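PDB 6LSV: probable 2-oxoglutarate-dependent dioxygenase At5g05600 from Arabidopsis thaliana, which oxidises the plant stress hormone jasmonate to 12-hydroxyjasmonate, using iron, molecular oxygen and 2-oxoglutarate, which is turned into succinate and CO2. Local coordinates for residues A[227-239]-A[258-271]. Residues are numbered along the deposited sequence; the frame is centred on the assembly and turned at random.
Sequences HSDPGGMTILLPD and PHPHAFIVNIGDQI. With FE (Fe (III) ion), chain E; AKG (2-oxoglutaric acid), chain C; JAA ({(1R,2R)-3-oxo-2-[(2Z)-pent-2-en-1-yl]cyclopentyl}acetic acid), chain D.
With chi1 at 56°, Ser228 holds OG between its own backbone N and carbonyl carbon, where it donates to Asp269 OD1 over 2.7 Å, on the syn side but tilted 27° from the carboxylate plane; OD1 is shared with Ser281, and Tyr332 bonds to OD2. Gln270 is bent at chi2 (-48°), which swings NE2 back onto Pro230 O at 2.9 Å, with that oxygen in the plane of the amide. The backbone amides of Asp269 and Gln270, in the first turn of the helix, bond to Asp229 O and Gly231 O, so the loop that carries the iron ligand Asp229 is held by the start of the helix. His227 NE2 (2.4 Å) and Asp229 OD1 (2.5 Å) bind the iron, and His284 completes the facial triad of 2-oxoglutarate oxygenases. Further along, 233-237 and 263-267 pair antiparallel; the face with Thr234, Leu236 and Asn266 looks to the active site, where Leu236 CD1 lies 3.7 Å from C4 of 2-oxoglutarate. On the other face of the sheet, Ile235 CG2 makes a CH-pi contact over the Phe263 ring, 3.9 Å from its centroid. Strand 294-302 flanks 233-237 in the double-stranded beta-helix core, strand 77-81 flanks 263-267, and helix 161-186 packs on Ile235 and Phe263.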
loop_
_atom_site.group_PDB
_atom_site.type_symbol
_atom_site.label_atom_id
_atom_site.label_comp_id
_atom_site.label_asym_id
_atom_site.label_seq_id
_atom_site.Cartn_x
_atom_site.Cartn_y
_atom_site.Cartn_z
ATOM N N HIS A 227 3.660 4.333 -8.055
ATOM C CA HIS A 227 3.368 5.216 -6.935
ATOM C C HIS A 227 4.197 4.778 -5.736
ATOM O O HIS A 227 4.643 3.631 -5.649
ATOM C CB HIS A 227 1.886 5.195 -6.557
ATOM C CG HIS A 227 1.468 3.937 -5.865
ATOM N ND1 HIS A 227 1.470 2.710 -6.492
ATOM C CD2 HIS A 227 1.052 3.711 -4.597
ATOM C CE1 HIS A 227 1.066 1.783 -5.643
ATOM N NE2 HIS A 227 0.808 2.363 -4.485
ATOM N N SER A 228 4.394 5.711 -4.813
ATOM C CA SER A 228 4.774 5.388 -3.449
ATOM C C SER A 228 3.559 5.591 -2.554
ATOM O O SER A 228 2.676 6.403 -2.853
ATOM C CB SER A 228 5.946 6.250 -2.966
ATOM O OG SER A 228 5.662 7.632 -3.079
ATOM N N ASP A 229 3.505 4.835 -1.467
ATOM C CA ASP A 229 2.366 4.928 -0.562
ATOM C C ASP A 229 2.410 6.252 0.193
ATOM O O ASP A 229 3.464 6.623 0.723
ATOM C CB ASP A 229 2.362 3.757 0.411
ATOM C CG ASP A 229 2.122 2.437 -0.285
ATOM O OD1 ASP A 229 1.364 2.426 -1.275
ATOM O OD2 ASP A 229 2.701 1.417 0.142
ATOM N N PRO A 230 1.299 6.989 0.259
ATOM C CA PRO A 230 1.342 8.319 0.891
ATOM C C PRO A 230 1.569 8.281 2.392
ATOM O O PRO A 230 2.116 9.246 2.942
ATOM C CB PRO A 230 -0.034 8.910 0.552
ATOM C CG PRO A 230 -0.908 7.729 0.301
ATOM C CD PRO A 230 -0.029 6.669 -0.292
ATOM N N GLY A 231 1.167 7.212 3.071
ATOM C CA GLY A 231 1.173 7.175 4.518
ATOM C C GLY A 231 2.531 6.862 5.110
ATOM O O GLY A 231 3.580 7.071 4.494
ATOM N N GLY A 232 2.500 6.344 6.338
ATOM C CA GLY A 232 3.707 6.070 7.095
ATOM C C GLY A 232 4.466 4.854 6.611
ATOM O O GLY A 232 5.542 4.984 6.020
ATOM N N MET A 233 3.933 3.663 6.874
ATOM C CA MET A 233 4.497 2.439 6.330
ATOM C C MET A 233 3.367 1.528 5.879
ATOM O O MET A 233 2.244 1.600 6.390
ATOM C CB MET A 233 5.386 1.698 7.339
ATOM C CG MET A 233 4.795 1.549 8.727
ATOM S SD MET A 233 5.781 0.452 9.770
ATOM C CE MET A 233 5.391 -1.140 9.050
ATOM N N THR A 234 3.673 0.675 4.908
ATOM C CA THR A 234 2.736 -0.316 4.407
ATOM C C THR A 234 3.247 -1.708 4.744
ATOM O O THR A 234 4.423 -2.016 4.517
ATOM C CB THR A 234 2.539 -0.185 2.894
ATOM O OG1 THR A 234 2.181 1.164 2.568
ATOM C CG2 THR A 234 1.440 -1.127 2.411
ATOM N N ILE A 235 2.371 -2.536 5.298
ATOM C CA ILE A 235 2.636 -3.959 5.460
ATOM C C ILE A 235 1.855 -4.669 4.363
ATOM O O ILE A 235 0.619 -4.685 4.376
ATOM C CB ILE A 235 2.258 -4.459 6.862
ATOM C CG1 ILE A 235 3.117 -3.759 7.918
ATOM C CG2 ILE A 235 2.457 -5.964 6.971
ATOM C CD1 ILE A 235 2.752 -4.111 9.338
ATOM N N LEU A 236 2.575 -5.233 3.399
ATOM C CA LEU A 236 1.993 -5.786 2.184
ATOM C C LEU A 236 2.039 -7.306 2.237
ATOM O O LEU A 236 3.103 -7.894 2.464
ATOM C CB LEU A 236 2.746 -5.273 0.952
ATOM C CG LEU A 236 2.372 -5.739 -0.458
ATOM C CD1 LEU A 236 0.912 -5.451 -0.771
ATOM C CD2 LEU A 236 3.278 -5.063 -1.480
ATOM N N LEU A 237 0.882 -7.940 2.035
ATOM C CA LEU A 237 0.803 -9.389 1.877
ATOM C C LEU A 237 0.539 -9.674 0.406
ATOM O O LEU A 237 -0.620 -9.701 -0.030
ATOM C CB LEU A 237 -0.291 -9.997 2.756
ATOM C CG LEU A 237 -0.404 -11.523 2.677
ATOM C CD1 LEU A 237 0.969 -12.168 2.819
ATOM C CD2 LEU A 237 -1.361 -12.060 3.733
ATOM N N PRO A 238 1.570 -9.869 -0.404
ATOM C CA PRO A 238 1.352 -10.105 -1.830
ATOM C C PRO A 238 0.831 -11.511 -2.081
ATOM O O PRO A 238 0.941 -12.405 -1.242
ATOM C CB PRO A 238 2.744 -9.912 -2.443
ATOM C CG PRO A 238 3.689 -10.228 -1.336
ATOM C CD PRO A 238 3.000 -9.881 -0.042
ATOM N N ASP A 239 0.251 -11.684 -3.265
ATOM C CA ASP A 239 -0.346 -12.960 -3.635
ATOM C C ASP A 239 0.689 -14.074 -3.533
ATOM O O ASP A 239 1.751 -14.010 -4.158
ATOM C CB ASP A 239 -0.922 -12.878 -5.048
ATOM C CG ASP A 239 -1.825 -14.053 -5.376
ATOM O OD1 ASP A 239 -1.293 -15.153 -5.645
ATOM O OD2 ASP A 239 -3.064 -13.879 -5.354
ATOM N N PRO A 258 7.467 -13.486 -3.930
ATOM C CA PRO A 258 7.042 -13.484 -2.528
ATOM C C PRO A 258 7.570 -14.703 -1.788
ATOM O O PRO A 258 7.615 -15.812 -2.324
ATOM C CB PRO A 258 5.515 -13.502 -2.625
ATOM C CG PRO A 258 5.257 -14.237 -3.895
ATOM C CD PRO A 258 6.356 -13.817 -4.839
ATOM N N HIS A 259 7.988 -14.478 -0.551
ATOM C CA HIS A 259 8.429 -15.538 0.341
ATOM C C HIS A 259 7.252 -16.009 1.191
ATOM O O HIS A 259 6.489 -15.183 1.699
ATOM C CB HIS A 259 9.561 -15.047 1.240
ATOM C CG HIS A 259 10.207 -16.128 2.051
ATOM N ND1 HIS A 259 11.338 -16.795 1.633
ATOM C CD2 HIS A 259 9.884 -16.654 3.256
ATOM C CE1 HIS A 259 11.681 -17.689 2.544
ATOM N NE2 HIS A 259 10.815 -17.623 3.539
ATOM N N PRO A 260 7.088 -17.324 1.329
ATOM C CA PRO A 260 5.917 -17.866 2.033
ATOM C C PRO A 260 5.734 -17.283 3.427
ATOM O O PRO A 260 6.645 -17.305 4.257
ATOM C CB PRO A 260 6.206 -19.372 2.094
ATOM C CG PRO A 260 7.583 -19.568 1.518
ATOM C CD PRO A 260 7.864 -18.379 0.665
ATOM N N HIS A 261 4.532 -16.753 3.673
ATOM C CA HIS A 261 4.105 -16.253 4.983
ATOM C C HIS A 261 5.032 -15.181 5.530
ATOM O O HIS A 261 5.103 -14.967 6.745
ATOM C CB HIS A 261 3.950 -17.394 5.984
ATOM C CG HIS A 261 2.975 -18.435 5.538
ATOM N ND1 HIS A 261 3.365 -19.683 5.105
ATOM C CD2 HIS A 261 1.628 -18.398 5.421
ATOM C CE1 HIS A 261 2.296 -20.379 4.761
ATOM N NE2 HIS A 261 1.228 -19.621 4.944
ATOM N N ALA A 262 5.742 -14.503 4.642
ATOM C CA ALA A 262 6.441 -13.273 4.962
ATOM C C ALA A 262 5.587 -12.078 4.548
ATOM O O ALA A 262 4.683 -12.186 3.714
ATOM C CB ALA A 262 7.800 -13.222 4.258
ATOM N N PHE A 263 5.874 -10.936 5.162
ATOM C CA PHE A 263 5.334 -9.658 4.730
ATOM C C PHE A 263 6.427 -8.861 4.036
ATOM O O PHE A 263 7.622 -9.119 4.206
ATOM C CB PHE A 263 4.793 -8.842 5.908
ATOM C CG PHE A 263 3.549 -9.402 6.522
ATOM C CD1 PHE A 263 2.341 -9.349 5.844
ATOM C CD2 PHE A 263 3.580 -9.954 7.793
ATOM C CE1 PHE A 263 1.191 -9.849 6.415
ATOM C CE2 PHE A 263 2.432 -10.459 8.371
ATOM C CZ PHE A 263 1.234 -10.403 7.682
ATOM N N ILE A 264 6.007 -7.883 3.245
ATOM C CA ILE A 264 6.903 -6.863 2.724
ATOM C C ILE A 264 6.555 -5.560 3.423
ATOM O O ILE A 264 5.385 -5.154 3.447
ATOM C CB ILE A 264 6.803 -6.732 1.195
ATOM C CG1 ILE A 264 7.444 -7.951 0.525
ATOM C CG2 ILE A 264 7.486 -5.455 0.727
ATOM C CD1 ILE A 264 7.023 -8.163 -0.911
ATOM N N VAL A 265 7.556 -4.935 4.029
ATOM C CA VAL A 265 7.386 -3.677 4.743
ATOM C C VAL A 265 7.813 -2.560 3.805
ATOM O O VAL A 265 8.970 -2.513 3.370
ATOM C CB VAL A 265 8.197 -3.660 6.049
ATOM C CG1 VAL A 265 7.915 -2.399 6.847
ATOM C CG2 VAL A 265 7.887 -4.896 6.879
ATOM N N ASN A 266 6.881 -1.673 3.474
ATOM C CA ASN A 266 7.150 -0.552 2.586
ATOM C C ASN A 266 7.290 0.720 3.407
ATOM O O ASN A 266 6.412 1.041 4.215
ATOM C CB ASN A 266 6.033 -0.376 1.555
ATOM C CG ASN A 266 6.088 -1.407 0.446
ATOM O OD1 ASN A 266 7.093 -2.095 0.269
ATOM N ND2 ASN A 266 5.006 -1.510 -0.319
ATOM N N ILE A 267 8.396 1.433 3.206
ATOM C CA ILE A 267 8.500 2.794 3.712
ATOM C C ILE A 267 7.530 3.673 2.935
ATOM O O ILE A 267 7.517 3.666 1.698
ATOM C CB ILE A 267 9.942 3.312 3.589
ATOM C CG1 ILE A 267 10.909 2.442 4.403
ATOM C CG2 ILE A 267 10.026 4.776 4.010
ATOM C CD1 ILE A 267 10.760 2.586 5.903
ATOM N N GLY A 268 6.694 4.416 3.654
ATOM C CA GLY A 268 5.762 5.315 3.009
ATOM C C GLY A 268 6.295 6.735 2.896
ATOM O O GLY A 268 7.367 7.068 3.407
ATOM N N ASP A 269 5.511 7.572 2.210
ATOM C CA ASP A 269 5.905 8.962 1.994
ATOM C C ASP A 269 6.093 9.700 3.314
ATOM O O ASP A 269 6.991 10.542 3.442
ATOM C CB ASP A 269 4.862 9.675 1.131
ATOM C CG ASP A 269 5.099 9.481 -0.356
ATOM O OD1 ASP A 269 6.117 8.854 -0.727
ATOM O OD2 ASP A 269 4.266 9.964 -1.156
ATOM N N GLN A 270 5.256 9.397 4.310
ATOM C CA GLN A 270 5.328 10.118 5.576
ATOM C C GLN A 270 6.630 9.833 6.317
ATOM O O GLN A 270 7.176 10.730 6.971
ATOM C CB GLN A 270 4.125 9.764 6.449
ATOM C CG GLN A 270 2.797 10.225 5.872
ATOM C CD GLN A 270 2.834 11.670 5.413
ATOM O OE1 GLN A 270 3.161 12.570 6.186
ATOM N NE2 GLN A 270 2.507 11.899 4.145
ATOM N N ILE A 271 7.147 8.608 6.225
ATOM C CA ILE A 271 8.397 8.303 6.912
ATOM C C ILE A 271 9.585 8.895 6.164
ATOM O O ILE A 271 10.551 9.343 6.792
ATOM C CB ILE A 271 8.534 6.784 7.115
ATOM C CG1 ILE A 271 7.522 6.308 8.158
ATOM C CG2 ILE A 271 9.949 6.412 7.545
ATOM C CD1 ILE A 271 7.711 4.875 8.599
HETATM FE FE FE E . 0.886 0.609 -2.848
HETATM C C1 AKG C . -0.603 -1.541 -2.966
HETATM O O1 AKG C . 0.046 -1.025 -2.022
HETATM O O2 AKG C . -1.828 -1.265 -3.095
HETATM C C2 AKG C . 0.111 -2.473 -3.951
HETATM O O5 AKG C . 1.001 -2.037 -4.602
HETATM C C3 AKG C . -0.288 -3.946 -4.120
HETATM C C4 AKG C . 0.971 -4.783 -4.364
HETATM C C5 AKG C . 0.618 -6.144 -4.966
HETATM O O3 AKG C . 1.345 -7.151 -4.757
HETATM O O4 AKG C . -0.409 -6.255 -5.681
HETATM O O01 JAA D . -7.106 3.443 -2.042
HETATM O O02 JAA D . -5.052 6.920 2.876
HETATM O O03 JAA D . -5.971 8.527 1.736
HETATM C C04 JAA D . -5.912 5.653 0.219
HETATM C C05 JAA D . -5.672 4.939 -1.223
HETATM C C06 JAA D . -7.358 6.208 0.117
HETATM C C07 JAA D . -7.944 5.563 -0.955
HETATM C C08 JAA D . -6.852 4.467 -1.500
HETATM C C09 JAA D . -4.600 3.767 -1.126
HETATM C C10 JAA D . -4.989 6.716 0.457
HETATM C C11 JAA D . -3.191 4.322 -1.335
HETATM C C12 JAA D . -5.358 7.427 1.763
HETATM C C13 JAA D . -2.339 3.761 -2.173
HETATM C C14 JAA D . -2.722 2.526 -2.985
HETATM C C15 JAA D . -2.433 2.777 -4.464
HETATM O O HOH W 1 6.000 3.176 -0.298
#